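Local coordinates for K41043 (PDB 6KBR), which probably inhibits serine proteases, as a SPINK2-derived Kazal-type domain that would block the target's active site, at residues S35-E40 / H52-I57. Residues are numbered along the deposited sequence; the frame is centred on the assembly and turned at random.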
loop_
_atom_site.group_PDB
_atom_site.type_symbol
_atom_site.label_atom_id
_atom_site.label_comp_id
_atom_site.label_asym_id
_atom_site.label_seq_id
_atom_site.Cartn_x
_atom_site.Cartn_y
_atom_site.Cartn_z
ATOM N N SER B 35 14.800 -17.647 -3.211
ATOM C CA SER B 35 13.994 -16.531 -3.637
ATOM C C SER B 35 13.759 -15.660 -2.425
ATOM O O SER B 35 13.465 -16.156 -1.330
ATOM C CB SER B 35 12.645 -17.015 -4.170
ATOM O OG SER B 35 12.747 -17.530 -5.476
ATOM N N THR B 36 13.834 -14.353 -2.621
ATOM C CA THR B 36 13.377 -13.426 -1.561
ATOM C C THR B 36 11.848 -13.262 -1.790
ATOM O O THR B 36 11.421 -13.116 -2.901
ATOM C CB THR B 36 14.296 -12.145 -1.379
ATOM O OG1 THR B 36 13.546 -10.912 -1.163
ATOM C CG2 THR B 36 15.192 -11.977 -2.428
ATOM N N TYR B 37 11.051 -13.477 -0.744
ATOM C CA TYR B 37 9.619 -13.239 -0.774
ATOM C C TYR B 37 9.319 -11.859 -0.187
ATOM O O TYR B 37 9.898 -11.508 0.824
ATOM C CB TYR B 37 8.859 -14.396 -0.047
ATOM C CG TYR B 37 8.962 -15.621 -0.904
ATOM C CD1 TYR B 37 10.039 -16.483 -0.774
ATOM C CD2 TYR B 37 8.044 -15.850 -1.947
ATOM C CE1 TYR B 37 10.213 -17.560 -1.633
ATOM C CE2 TYR B 37 8.190 -16.918 -2.812
ATOM C CZ TYR B 37 9.298 -17.790 -2.654
ATOM O OH TYR B 37 9.438 -18.913 -3.475
ATOM N N ALA B 38 8.439 -11.093 -0.851
ATOM C CA ALA B 38 8.060 -9.732 -0.391
ATOM C C ALA B 38 7.592 -9.672 1.089
ATOM O O ALA B 38 7.814 -8.709 1.782
ATOM C CB ALA B 38 7.002 -9.112 -1.299
ATOM N N ASN B 39 6.947 -10.713 1.534
ATOM C CA ASN B 39 6.596 -10.865 2.914
ATOM C C ASN B 39 6.298 -12.320 3.211
ATOM O O ASN B 39 6.227 -13.120 2.297
ATOM C CB ASN B 39 5.423 -9.953 3.285
ATOM C CG ASN B 39 4.269 -10.043 2.305
ATOM O OD1 ASN B 39 3.808 -11.134 1.948
ATOM N ND2 ASN B 39 3.763 -8.894 1.901
ATOM N N GLU B 40 6.148 -12.656 4.473
ATOM C CA GLU B 40 5.957 -14.052 4.864
ATOM C C GLU B 40 4.649 -14.599 4.332
ATOM O O GLU B 40 4.571 -15.766 4.006
ATOM C CB GLU B 40 6.003 -14.232 6.394
ATOM C CG GLU B 40 6.072 -15.711 6.834
ATOM C CD GLU B 40 6.584 -15.854 8.305
ATOM O OE1 GLU B 40 7.446 -15.024 8.743
ATOM O OE2 GLU B 40 6.109 -16.805 8.976
ATOM N N HIS B 52 5.038 -27.421 -2.201
ATOM C CA HIS B 52 6.242 -27.819 -1.475
ATOM C C HIS B 52 6.499 -26.845 -0.346
ATOM O O HIS B 52 6.310 -25.640 -0.530
ATOM C CB HIS B 52 7.453 -27.842 -2.441
ATOM C CG HIS B 52 7.373 -28.955 -3.422
ATOM N ND1 HIS B 52 6.819 -28.803 -4.679
ATOM C CD2 HIS B 52 7.666 -30.269 -3.293
ATOM C CE1 HIS B 52 6.821 -29.966 -5.300
ATOM N NE2 HIS B 52 7.314 -30.875 -4.476
ATOM N N ASN B 53 6.957 -27.345 0.799
ATOM C CA ASN B 53 7.306 -26.483 1.918
ATOM C C ASN B 53 8.558 -25.697 1.594
ATOM O O ASN B 53 9.421 -26.143 0.846
ATOM C CB ASN B 53 7.467 -27.283 3.205
ATOM C CG ASN B 53 6.146 -27.886 3.671
ATOM O OD1 ASN B 53 5.097 -27.320 3.444
ATOM N ND2 ASN B 53 6.200 -29.034 4.313
ATOM N N ILE B 54 8.652 -24.499 2.135
ATOM C CA ILE B 54 9.827 -23.660 1.896
ATOM C C ILE B 54 10.140 -23.036 3.240
ATOM O O ILE B 54 9.241 -22.557 3.918
ATOM C CB ILE B 54 9.592 -22.599 0.770
ATOM C CG1 ILE B 54 9.102 -23.270 -0.523
ATOM C CG2 ILE B 54 10.887 -21.781 0.535
ATOM C CD1 ILE B 54 8.779 -22.319 -1.673
ATOM N N LYS B 55 11.408 -23.111 3.646
ATOM C CA LYS B 55 11.815 -22.614 4.942
ATOM C C LYS B 55 12.317 -21.210 4.781
ATOM O O LYS B 55 12.639 -20.789 3.699
ATOM C CB LYS B 55 12.927 -23.456 5.562
ATOM C CG LYS B 55 12.670 -24.947 5.532
ATOM C CD LYS B 55 11.487 -25.348 6.390
ATOM C CE LYS B 55 11.981 -26.003 7.669
ATOM N NZ LYS B 55 10.849 -26.443 8.518
ATOM N N ILE B 56 12.349 -20.488 5.878
ATOM C CA ILE B 56 12.910 -19.176 5.888
ATOM C C ILE B 56 14.336 -19.262 6.431
ATOM O O ILE B 56 14.523 -19.540 7.592
ATOM C CB ILE B 56 12.096 -18.184 6.708
ATOM C CG1 ILE B 56 10.723 -17.983 6.008
ATOM C CG2 ILE B 56 12.885 -16.866 6.791
ATOM C CD1 ILE B 56 9.744 -17.064 6.707
ATOM N N ILE B 57 15.287 -18.951 5.561
ATOM C CA ILE B 57 16.708 -18.986 5.842
ATOM C C ILE B 57 17.029 -17.804 6.749
ATOM O O ILE B 57 17.721 -17.963 7.733
ATOM C CB ILE B 57 17.511 -18.933 4.516
ATOM C CG1 ILE B 57 17.202 -20.173 3.700
ATOM C CG2 ILE B 57 19.000 -18.806 4.745
ATOM C CD1 ILE B 57 17.294 -21.484 4.452
#
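Tyr37 and Ile54, with Glu40 and Ile56, join two parts of a Kazal-type inhibitor fold, a small three-stranded antiparallel sheet packed against one helix. Strands 36-37 and 56-59 are the outer strands, separated by strand 29-31, so the two segments meet through side chains across the middle strand; even the closest backbone pair, Glu40 and Ile56, keeps its CA atoms 8.7 Å apart.

The polar ends that have partners find them outside the two segments. Tyr37 OH hydrogen-bonds to Asp33 OD2, which is consistent with the phenol end being held beside Ile54, whose side chain also touches Asp33. Asn39 is the N-cap of helix 40-50, its OD1 hydrogen-bonded to Thr42 OG1. Glu40 OE2 has a long, weak ion pair with Arg16.

Two van der Waals touches carry the contact, each made by an isoleucine CD1 methyl against a polar-ended side chain. Ile54 brings CD1 to 3.9 Å from Tyr37 OH, at the far end of the phenol, and the two side chains cross at about a right angle. Tyr37 CG lies anti to its carbonyl carbon (chi1 -71°), which directs the ring toward 52-57. Leu43 of helix 40-50 touches Tyr37, Ile54 and Ile56, and Val29 of the middle strand touches Tyr37 and Ile56, tying both segments to helix and sheet. At the start of the helix, the Glu40 chain runs extended beyond CG and crosses Ile56 nearly perpendicularly. Ile56 CD1 lies against the outer half of the chain, 3.9 Å from Glu40 CG and 3.7 Å from both Glu40 CD and OE1.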